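PDB 2R7N: 5-formaminoimidazole-4-carboxamide-1-(beta)-D-ribofuranosyl 5'-monophosphate synthetase from Methanocaldococcus jannaschii, which catalyses the ATP- and formate-dependent, folate-independent formylation of the purine precursor AICAR to FAICAR on the pathway to IMP. Local coordinates for residues G151-K156 / A196-Y201; G204-I209 / D226-S231; P288-P293 / M311-D316. All blocks are in the same frame, centred on the assembly; numbering follows the deposited sequence.

In the fold
The three contacts follow one another along the chain, each closing before the next opens, all in the ATP-grasp part of the subunit. Contact 1 pairs two strands of the four-stranded antiparallel sheet 142-143/197-200/153-156/167-169. Contacts 2 and 3 are made by two hairpins of the five-stranded antiparallel sheet, in which strands 205-214 and 292-300 are neighbours. The centres of contacts 1 and 2 are about 18 Å apart, those of 2 and 3 about 19 Å, those of 1 and 3 about 26 Å. Contacts 1 and 2 share ADP, 2 and 3 share FAI and the Arg228-Asp316 salt bridge. ADP thus sits between the two sheets, while the product FAI lies against the five-stranded one.

Contact 1 (G151-K156 / A196-Y201). With ADP (adenosine-5'-diphosphate), chain D.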
# COMPACT_ATOMS: atom_id res chain seq x y z
N GLY A 151 4.30 5.72 -53.95
CA GLY A 151 4.66 4.63 -53.04
C GLY A 151 3.39 4.06 -52.47
O GLY A 151 2.31 4.28 -53.02
N THR A 152 3.48 3.33 -51.37
CA THR A 152 2.27 2.95 -50.66
C THR A 152 1.77 4.16 -49.88
O THR A 152 2.55 4.93 -49.30
CB THR A 152 2.46 1.73 -49.74
OG1 THR A 152 2.96 0.63 -50.51
CG2 THR A 152 1.13 1.33 -49.11
N VAL A 153 0.46 4.36 -49.90
CA VAL A 153 -0.13 5.46 -49.19
C VAL A 153 -1.35 4.94 -48.47
O VAL A 153 -1.88 3.89 -48.83
CB VAL A 153 -0.58 6.61 -50.14
CG1 VAL A 153 0.61 7.20 -50.88
CG2 VAL A 153 -1.66 6.13 -51.11
N ILE A 154 -1.78 5.67 -47.45
CA ILE A 154 -3.05 5.39 -46.82
C ILE A 154 -3.93 6.57 -47.13
O ILE A 154 -3.43 7.70 -47.25
CB ILE A 154 -2.92 5.21 -45.28
CG1 ILE A 154 -4.25 4.72 -44.69
CG2 ILE A 154 -2.51 6.52 -44.61
CD1 ILE A 154 -4.13 4.27 -43.24
N VAL A 155 -5.22 6.32 -47.26
CA VAL A 155 -6.14 7.37 -47.68
C VAL A 155 -7.29 7.52 -46.70
O VAL A 155 -8.07 6.59 -46.49
CB VAL A 155 -6.68 7.13 -49.11
CG1 VAL A 155 -7.52 8.30 -49.55
CG2 VAL A 155 -5.51 6.91 -50.09
N LYS A 156 -7.39 8.72 -46.12
CA LYS A 156 -8.36 9.02 -45.07
C LYS A 156 -9.42 10.02 -45.52
O LYS A 156 -9.17 10.89 -46.35
CB LYS A 156 -7.64 9.57 -43.85
CG LYS A 156 -6.46 8.73 -43.41
CD LYS A 156 -5.65 9.44 -42.36
CE LYS A 156 -4.71 8.48 -41.68
NZ LYS A 156 -3.73 9.19 -40.83
N ALA A 196 -10.59 13.52 -50.05
CA ALA A 196 -9.74 12.45 -49.53
C ALA A 196 -8.36 12.95 -49.16
O ALA A 196 -7.68 13.59 -49.96
CB ALA A 196 -9.63 11.34 -50.55
N HIS A 197 -7.95 12.67 -47.93
CA HIS A 197 -6.60 12.96 -47.49
C HIS A 197 -5.70 11.76 -47.77
O HIS A 197 -5.98 10.65 -47.33
CB HIS A 197 -6.56 13.32 -46.01
CG HIS A 197 -5.19 13.61 -45.50
ND1 HIS A 197 -4.54 14.81 -45.74
CD2 HIS A 197 -4.33 12.86 -44.77
CE1 HIS A 197 -3.35 14.78 -45.17
NE2 HIS A 197 -3.19 13.61 -44.58
N ILE A 198 -4.64 11.99 -48.52
CA ILE A 198 -3.74 10.93 -48.93
C ILE A 198 -2.39 11.18 -48.32
O ILE A 198 -1.81 12.25 -48.52
CB ILE A 198 -3.53 10.92 -50.46
CG1 ILE A 198 -4.88 10.84 -51.19
CG2 ILE A 198 -2.57 9.80 -50.89
CD1 ILE A 198 -4.84 11.38 -52.59
N GLU A 199 -1.87 10.20 -47.58
CA GLU A 199 -0.55 10.35 -47.01
C GLU A 199 0.29 9.09 -47.11
O GLU A 199 -0.22 7.97 -47.28
CB GLU A 199 -0.63 10.82 -45.54
CG GLU A 199 -1.53 9.97 -44.64
CD GLU A 199 -1.39 10.34 -43.15
OE1 GLU A 199 -1.41 11.54 -42.82
OE2 GLU A 199 -1.26 9.41 -42.32
N GLU A 200 1.60 9.30 -47.00
CA GLU A 200 2.55 8.21 -46.92
C GLU A 200 2.10 7.16 -45.92
O GLU A 200 1.80 7.47 -44.78
CB GLU A 200 3.90 8.76 -46.47
CG GLU A 200 4.88 7.70 -46.11
CD GLU A 200 6.24 8.26 -45.76
OE1 GLU A 200 6.34 9.48 -45.46
OE2 GLU A 200 7.20 7.46 -45.78
N TYR A 201 2.04 5.91 -46.35
CA TYR A 201 1.74 4.82 -45.44
C TYR A 201 3.04 4.52 -44.71
O TYR A 201 3.99 4.01 -45.30
CB TYR A 201 1.25 3.58 -46.19
CG TYR A 201 0.74 2.51 -45.27
CD1 TYR A 201 -0.61 2.38 -45.01
CD2 TYR A 201 1.62 1.65 -44.62
CE1 TYR A 201 -1.09 1.40 -44.14
CE2 TYR A 201 1.16 0.67 -43.75
CZ TYR A 201 -0.19 0.55 -43.52
OH TYR A 201 -0.65 -0.42 -42.66
PB ADP D . -7.42 8.49 -35.50
O1B ADP D . -7.20 9.98 -35.33
O2B ADP D . -8.64 8.14 -36.33
O3B ADP D . -7.29 7.71 -34.20
PA ADP D . -6.18 8.00 -37.98
O1A ADP D . -5.15 9.00 -38.46
O2A ADP D . -7.62 8.05 -38.40
O3A ADP D . -6.14 8.00 -36.37
O5' ADP D . -5.68 6.54 -38.40
C5' ADP D . -6.54 5.44 -38.17
C4' ADP D . -5.63 4.23 -38.06
O4' ADP D . -5.07 3.94 -39.34
C3' ADP D . -4.46 4.50 -37.13
O3' ADP D . -4.74 4.08 -35.79
C2' ADP D . -3.32 3.72 -37.75
O2' ADP D . -3.27 2.39 -37.23
C1' ADP D . -3.68 3.68 -39.23
N9 ADP D . -2.92 4.78 -39.85
C8 ADP D . -3.22 6.09 -39.80
N7 ADP D . -2.27 6.82 -40.45
C5 ADP D . -1.34 5.96 -40.91
C6 ADP D . -0.09 6.06 -41.69
N6 ADP D . 0.40 7.26 -42.11
N1 ADP D . 0.58 4.92 -41.95
C2 ADP D . 0.12 3.72 -41.54
N3 ADP D . -1.01 3.55 -40.84
C4 ADP D . -1.76 4.62 -40.50
O HOH W 1 4.75 3.55 -47.74
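The phenol ring of Tyr201 is met obliquely by Thr152 CG2 and Ile154 CB, and one face is met by the C2 corner of the ADP adenine, 3.6 Å above the ring plane and over its centre. The imidazole of His197 is used at its edge: Lys156 CD comes near the ring plane there, and NE2 donates a hydrogen bond to Glu199 OE1 in that plane. His197 and its partners stand on strands 153-156 and 197-200, antiparallel neighbours in the four-stranded sheet of the ATP-grasp fold, with Ile154 N to Glu199 O at 2.8 Å; Tyr201 follows the second. Ile154, Lys156, His197 and Glu199 share one face; Val155 and Ile198 pack side by side on the other, CG1 to CG1 4.0 Å. With CG1 of Ile154 anti to the backbone N (chi1 -172°) and the chain extended, CD1 ends 3.6 Å from ADP C4. Lys156, extended too, brings NZ 2.9 Å from Glu199 OE2, from above the carboxylate plane, and 2.8 Å from both ADP N7 and ADP O1A. ADP N6 donates to Glu199 OE2 at 2.7 Å and to Glu200 O. Were an alanine to stand in for Glu199, the ammonium of Lys156 would probably lose its carboxylate mate and N6 one acceptor. The pattern is consistent with selection for the amino group of adenine, while Lys156 is likely to offset charge on both carboxylate and alpha phosphate.

Contact 2 (G204-I209 / D226-S231); sequences GTNFCI and DKRYES. With ADP (adenosine-5'-diphosphate), chain D; FAI (5-(formylamino)-1-(5-O-phosphono-beta-D-ribofuranosyl)-1H-imidazole-4-carboxamide), chain E.
Cys208 and Asp226 form a hydrogen-bonded antiparallel pair in the beta hairpin of strands 205-214 and 219-230, with Cys208 N 2.8 Å from Asp226 O. This is the tight end. Arg228 is sandwiched here: Cys208 SG lies 3.4 Å from one face of its guanidinium, offset toward the rim, and N2 of FAI, the product, lies over the opposite face. The group is also tethered by NH1 to the syn lone pair of Asp226 OD2 at 3.2 Å and by NH2 to Asp316, while Asp226 OD1 is taken by His210.

Beyond this pair the strands splay, the N-to-C directions of their short segments 114° apart rather than near 180°, and side chain replaces backbone. With CG of Asn206 anti to its own N (chi1 -178°), OD1 reaches across to accept from Arg228 N at 2.8 Å, nearly along the carbonyl axis. The Asn206 ND2 end is held by Ser298 O. On this looser side a water links Asn206 OD1, weakly, to Arg228 O, and the partly exposed Lys227 sends its ammonium off from the contact once its CB has packed on Asn206. Farther along, the strand reaches the nucleotide, where Glu230 OE1 accepts a hydrogen bond from ADP O2' at 3.0 Å.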
# COMPACT_ATOMS: atom_id res chain seq x y z
N GLY A 204 5.56 0.53 -39.66
CA GLY A 204 6.32 0.36 -38.44
C GLY A 204 5.46 0.04 -37.25
O GLY A 204 4.30 -0.35 -37.38
N THR A 205 6.03 0.20 -36.07
CA THR A 205 5.36 -0.17 -34.84
C THR A 205 4.65 1.03 -34.21
O THR A 205 5.24 2.10 -34.05
CB THR A 205 6.36 -0.76 -33.86
OG1 THR A 205 7.61 -0.06 -33.99
CG2 THR A 205 6.59 -2.24 -34.18
N ASN A 206 3.38 0.83 -33.87
CA ASN A 206 2.52 1.83 -33.26
C ASN A 206 2.79 2.07 -31.78
O ASN A 206 2.68 1.16 -30.94
CB ASN A 206 1.06 1.39 -33.39
CG ASN A 206 0.09 2.40 -32.82
OD1 ASN A 206 -1.00 2.03 -32.36
ND2 ASN A 206 0.46 3.69 -32.86
N PHE A 207 3.14 3.31 -31.46
CA PHE A 207 3.21 3.78 -30.10
C PHE A 207 2.34 5.04 -29.97
O PHE A 207 2.73 6.09 -30.47
CB PHE A 207 4.64 4.11 -29.73
CG PHE A 207 5.56 2.93 -29.72
CD1 PHE A 207 5.71 2.16 -28.57
CD2 PHE A 207 6.31 2.60 -30.84
CE1 PHE A 207 6.58 1.07 -28.55
CE2 PHE A 207 7.17 1.51 -30.83
CZ PHE A 207 7.31 0.74 -29.68
N CYS A 208 1.17 4.92 -29.36
CA CYS A 208 0.41 6.09 -28.96
C CYS A 208 0.93 6.52 -27.58
O CYS A 208 0.73 5.84 -26.58
CB CYS A 208 -1.08 5.80 -28.95
SG CYS A 208 -1.68 5.04 -30.50
N ILE A 209 1.63 7.65 -27.57
CA ILE A 209 2.42 8.09 -26.43
C ILE A 209 1.71 9.17 -25.66
O ILE A 209 1.48 10.27 -26.18
CB ILE A 209 3.75 8.68 -26.88
CG1 ILE A 209 4.53 7.65 -27.70
CG2 ILE A 209 4.53 9.16 -25.68
CD1 ILE A 209 5.71 8.23 -28.44
N ASP A 226 0.18 3.04 -25.54
CA ASP A 226 -0.61 1.92 -26.01
C ASP A 226 -0.47 1.81 -27.52
O ASP A 226 -0.11 2.76 -28.21
CB ASP A 226 -2.08 2.14 -25.67
CG ASP A 226 -2.73 3.21 -26.55
OD1 ASP A 226 -2.37 4.40 -26.39
OD2 ASP A 226 -3.60 2.86 -27.40
N LYS A 227 -0.78 0.63 -28.04
CA LYS A 227 -0.98 0.52 -29.46
C LYS A 227 -2.45 0.24 -29.70
O LYS A 227 -3.09 -0.48 -28.93
CB LYS A 227 -0.10 -0.57 -30.07
CG LYS A 227 -0.47 -1.96 -29.67
CD LYS A 227 0.23 -2.99 -30.55
CE LYS A 227 -0.44 -4.33 -30.36
NZ LYS A 227 -0.04 -5.32 -31.35
N ARG A 228 -2.98 0.86 -30.75
CA ARG A 228 -4.37 0.70 -31.14
C ARG A 228 -4.69 -0.73 -31.51
O ARG A 228 -3.87 -1.46 -32.09
CB ARG A 228 -4.69 1.57 -32.36
CG ARG A 228 -4.28 3.00 -32.20
CD ARG A 228 -4.98 3.56 -31.02
NE ARG A 228 -5.18 4.99 -31.11
CZ ARG A 228 -5.25 5.79 -30.06
NH1 ARG A 228 -5.12 5.27 -28.84
NH2 ARG A 228 -5.43 7.10 -30.22
N TYR A 229 -5.93 -1.09 -31.22
CA TYR A 229 -6.48 -2.36 -31.58
C TYR A 229 -7.71 -2.01 -32.42
O TYR A 229 -8.73 -1.54 -31.89
CB TYR A 229 -6.88 -3.08 -30.31
CG TYR A 229 -7.08 -4.55 -30.46
CD1 TYR A 229 -6.25 -5.29 -31.29
CD2 TYR A 229 -8.06 -5.22 -29.74
CE1 TYR A 229 -6.41 -6.65 -31.41
CE2 TYR A 229 -8.22 -6.58 -29.86
CZ TYR A 229 -7.40 -7.28 -30.70
OH TYR A 229 -7.56 -8.64 -30.84
N GLU A 230 -7.58 -2.21 -33.72
CA GLU A 230 -8.56 -1.69 -34.69
C GLU A 230 -9.26 -2.80 -35.47
O GLU A 230 -8.69 -3.85 -35.74
CB GLU A 230 -7.89 -0.68 -35.61
CG GLU A 230 -7.74 0.68 -34.94
CD GLU A 230 -6.63 1.53 -35.54
OE1 GLU A 230 -5.85 1.03 -36.39
OE2 GLU A 230 -6.52 2.71 -35.13
N SER A 231 -10.52 -2.56 -35.79
CA SER A 231 -11.33 -3.51 -36.54
C SER A 231 -11.82 -2.81 -37.82
O SER A 231 -12.26 -1.66 -37.77
CB SER A 231 -12.52 -3.93 -35.68
OG SER A 231 -13.12 -5.12 -36.15
PB ADP D . -7.42 8.49 -35.50
O1B ADP D . -7.20 9.98 -35.33
O2B ADP D . -8.64 8.14 -36.33
O3B ADP D . -7.29 7.71 -34.20
PA ADP D . -6.18 8.00 -37.98
O1A ADP D . -5.15 9.00 -38.46
O2A ADP D . -7.62 8.05 -38.40
O3A ADP D . -6.14 8.00 -36.37
O5' ADP D . -5.68 6.54 -38.40
C5' ADP D . -6.54 5.44 -38.17
C4' ADP D . -5.63 4.23 -38.06
O4' ADP D . -5.07 3.94 -39.34
C3' ADP D . -4.46 4.50 -37.13
O3' ADP D . -4.74 4.08 -35.79
C2' ADP D . -3.32 3.72 -37.75
O2' ADP D . -3.27 2.39 -37.23
C1' ADP D . -3.68 3.68 -39.23
N9 ADP D . -2.92 4.78 -39.85
C8 ADP D . -3.22 6.09 -39.80
N7 ADP D . -2.27 6.82 -40.45
C5 ADP D . -1.34 5.96 -40.91
C6 ADP D . -0.09 6.06 -41.69
N6 ADP D . 0.40 7.26 -42.11
N1 ADP D . 0.58 4.92 -41.95
C2 ADP D . 0.12 3.72 -41.54
N3 ADP D . -1.01 3.55 -40.84
C4 ADP D . -1.76 4.62 -40.50
OP2 FAI E . -16.17 6.07 -27.87
P FAI E . -16.41 7.42 -28.75
OP1 FAI E . -17.51 8.26 -27.94
OP3 FAI E . -16.88 7.12 -30.12
O3 FAI E . -15.04 8.24 -28.72
C4 FAI E . -15.02 9.52 -29.35
C FAI E . -13.68 9.75 -30.06
O FAI E . -12.74 9.08 -29.22
C3 FAI E . -13.59 9.09 -31.45
O3' FAI E . -13.36 10.12 -32.41
C2 FAI E . -12.38 8.16 -31.37
O2' FAI E . -11.45 8.47 -32.42
C1 FAI E . -11.72 8.52 -30.04
N FAI E . -11.39 7.30 -29.29
C5 FAI E . -12.29 6.58 -28.60
N1 FAI E . -11.67 5.55 -28.02
C3A FAI E . -10.38 5.62 -28.33
C6 FAI E . -9.37 4.60 -27.84
O5 FAI E . -9.75 3.75 -27.04
N2 FAI E . -8.13 4.69 -28.34
C7A FAI E . -10.20 6.73 -29.14
N3 FAI E . -9.04 7.17 -29.65
C8 FAI E . -8.52 8.36 -29.27
O6 FAI E . -8.99 9.17 -28.45
O HOH W 2 -1.32 -0.84 -34.04

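Contact 3 (P288-P293 / M311-D316). With FAI (5-(formylamino)-1-(5-O-phosphono-beta-D-ribofuranosyl)-1H-imidazole-4-carboxamide), chain E.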
# COMPACT_ATOMS: atom_id res chain seq x y z
N PRO A 288 -2.38 29.42 -23.67
CA PRO A 288 -1.11 29.05 -23.03
C PRO A 288 -0.41 27.83 -23.61
O PRO A 288 0.72 27.52 -23.21
CB PRO A 288 -1.51 28.77 -21.58
CG PRO A 288 -2.93 28.34 -21.67
CD PRO A 288 -3.53 29.12 -22.80
N GLY A 289 -1.05 27.13 -24.54
CA GLY A 289 -0.42 25.99 -25.19
C GLY A 289 -1.07 24.68 -24.80
O GLY A 289 -2.28 24.62 -24.52
N MET A 290 -0.26 23.62 -24.78
CA MET A 290 -0.75 22.30 -24.36
C MET A 290 -0.84 22.24 -22.84
O MET A 290 0.17 22.35 -22.15
CB MET A 290 0.16 21.18 -24.89
CG MET A 290 -0.14 20.77 -26.32
SD MET A 290 -1.50 19.58 -26.43
CE MET A 290 -2.67 20.21 -25.21
N ILE A 291 -2.05 22.08 -22.32
CA ILE A 291 -2.23 22.02 -20.88
C ILE A 291 -2.74 20.65 -20.46
O ILE A 291 -3.84 20.25 -20.83
CB ILE A 291 -3.21 23.10 -20.37
CG1 ILE A 291 -2.71 24.50 -20.72
CG2 ILE A 291 -3.40 22.96 -18.87
CD1 ILE A 291 -1.31 24.81 -20.23
N GLY A 292 -1.92 19.94 -19.69
CA GLY A 292 -2.30 18.63 -19.20
C GLY A 292 -2.00 17.50 -20.17
O GLY A 292 -0.90 17.41 -20.73
N PRO A 293 -2.99 16.61 -20.36
CA PRO A 293 -2.79 15.42 -21.16
C PRO A 293 -2.85 15.69 -22.66
O PRO A 293 -3.72 16.44 -23.15
CB PRO A 293 -3.96 14.52 -20.73
CG PRO A 293 -5.04 15.48 -20.38
CD PRO A 293 -4.35 16.69 -19.80
N MET A 311 -2.54 13.25 -33.53
CA MET A 311 -2.32 13.75 -32.19
C MET A 311 -3.62 14.15 -31.51
O MET A 311 -4.58 14.55 -32.17
CB MET A 311 -1.37 14.94 -32.20
CG MET A 311 -2.04 16.23 -32.59
SD MET A 311 -1.25 17.66 -31.83
CE MET A 311 -2.27 17.88 -30.38
N SER A 312 -3.64 14.04 -30.19
CA SER A 312 -4.76 14.51 -29.39
C SER A 312 -4.24 15.62 -28.49
O SER A 312 -3.10 15.56 -28.03
CB SER A 312 -5.34 13.38 -28.55
OG SER A 312 -5.50 12.19 -29.32
N ALA A 313 -5.07 16.64 -28.28
CA ALA A 313 -4.69 17.79 -27.46
C ALA A 313 -5.39 17.71 -26.11
O ALA A 313 -5.09 18.47 -25.19
CB ALA A 313 -5.05 19.09 -28.18
N ARG A 314 -6.33 16.77 -26.02
CA ARG A 314 -6.96 16.41 -24.77
C ARG A 314 -6.44 15.03 -24.35
O ARG A 314 -5.39 14.59 -24.82
CB ARG A 314 -8.48 16.43 -24.91
CG ARG A 314 -9.00 16.05 -26.29
CD ARG A 314 -8.92 14.56 -26.55
NE ARG A 314 -9.63 14.17 -27.77
CZ ARG A 314 -9.73 12.91 -28.21
NH1 ARG A 314 -10.40 12.65 -29.33
NH2 ARG A 314 -9.19 11.91 -27.52
N VAL A 315 -7.15 14.35 -23.46
CA VAL A 315 -6.72 13.01 -23.07
C VAL A 315 -7.13 12.02 -24.14
O VAL A 315 -8.24 12.10 -24.68
CB VAL A 315 -7.26 12.58 -21.68
CG1 VAL A 315 -8.78 12.42 -21.71
CG2 VAL A 315 -6.59 11.29 -21.21
N ASP A 316 -6.23 11.10 -24.46
CA ASP A 316 -6.48 10.12 -25.50
C ASP A 316 -6.98 8.78 -24.93
O ASP A 316 -6.59 8.38 -23.83
CB ASP A 316 -5.22 9.92 -26.35
CG ASP A 316 -5.44 8.93 -27.47
OD1 ASP A 316 -5.68 9.37 -28.61
OD2 ASP A 316 -5.39 7.71 -27.19
OP2 FAI E . -16.17 6.07 -27.87
P FAI E . -16.41 7.42 -28.75
OP1 FAI E . -17.51 8.26 -27.94
OP3 FAI E . -16.88 7.12 -30.12
O3 FAI E . -15.04 8.24 -28.72
C4 FAI E . -15.02 9.52 -29.35
C FAI E . -13.68 9.75 -30.06
O FAI E . -12.74 9.08 -29.22
C3 FAI E . -13.59 9.09 -31.45
O3' FAI E . -13.36 10.12 -32.41
C2 FAI E . -12.38 8.16 -31.37
O2' FAI E . -11.45 8.47 -32.42
C1 FAI E . -11.72 8.52 -30.04
N FAI E . -11.39 7.30 -29.29
C5 FAI E . -12.29 6.58 -28.60
N1 FAI E . -11.67 5.55 -28.02
C3A FAI E . -10.38 5.62 -28.33
C6 FAI E . -9.37 4.60 -27.84
O5 FAI E . -9.75 3.75 -27.04
N2 FAI E . -8.13 4.69 -28.34
C7A FAI E . -10.20 6.73 -29.14
N3 FAI E . -9.04 7.17 -29.65
C8 FAI E . -8.52 8.36 -29.27
O6 FAI E . -8.99 9.17 -28.45
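Met290 folds its thioether over Ala313, SD lying 3.8 Å from Ala313 CA and CE 4.0 Å from Ala313 CB. The two segments flank the open end of a beta hairpin, strands 292-300 and 306-312, in the five-stranded sheet of the ATP-grasp fold. The chain of Met290 gets there by bending at chi2 (-83°) and again at chi3, which turns the methyl back toward the neighbouring segment. Met311 CE approaches Met290 SD more loosely, at 4.4 Å, and Leu278 of helix 268-285 touches both methionines.

The second patch is Pro293 against Val315. The proline ring meets the valine at its branch point, CG to CB 3.9 Å, with the two side chains crossing at a slant, and Met339 of helix 339-353 packs on both. Between the two segments the backbone makes no bond: Pro293 has no N-H to give, and its O faces two other acceptors, Ala313 O and Arg314 O. What joins the segments is therefore apolar packing.

Past the strand end, 311-316 turns into the product site. Arg314, whose side chain touches His27, uses one nitrogen twice: NH2 donates to Val315 O at 3.0 Å, which limits the group's rotation, and to the formyl oxygen O6 of FAI at 2.9 Å, in plane at the guanidinium edge and nearly straight (167°). Asp316 stands beside the same formyl group. Its OD1 receives Ser312 OG on the anti lone pair at 2.9 Å and comes to rest 3.1 Å from C8, the formyl carbon of FAI.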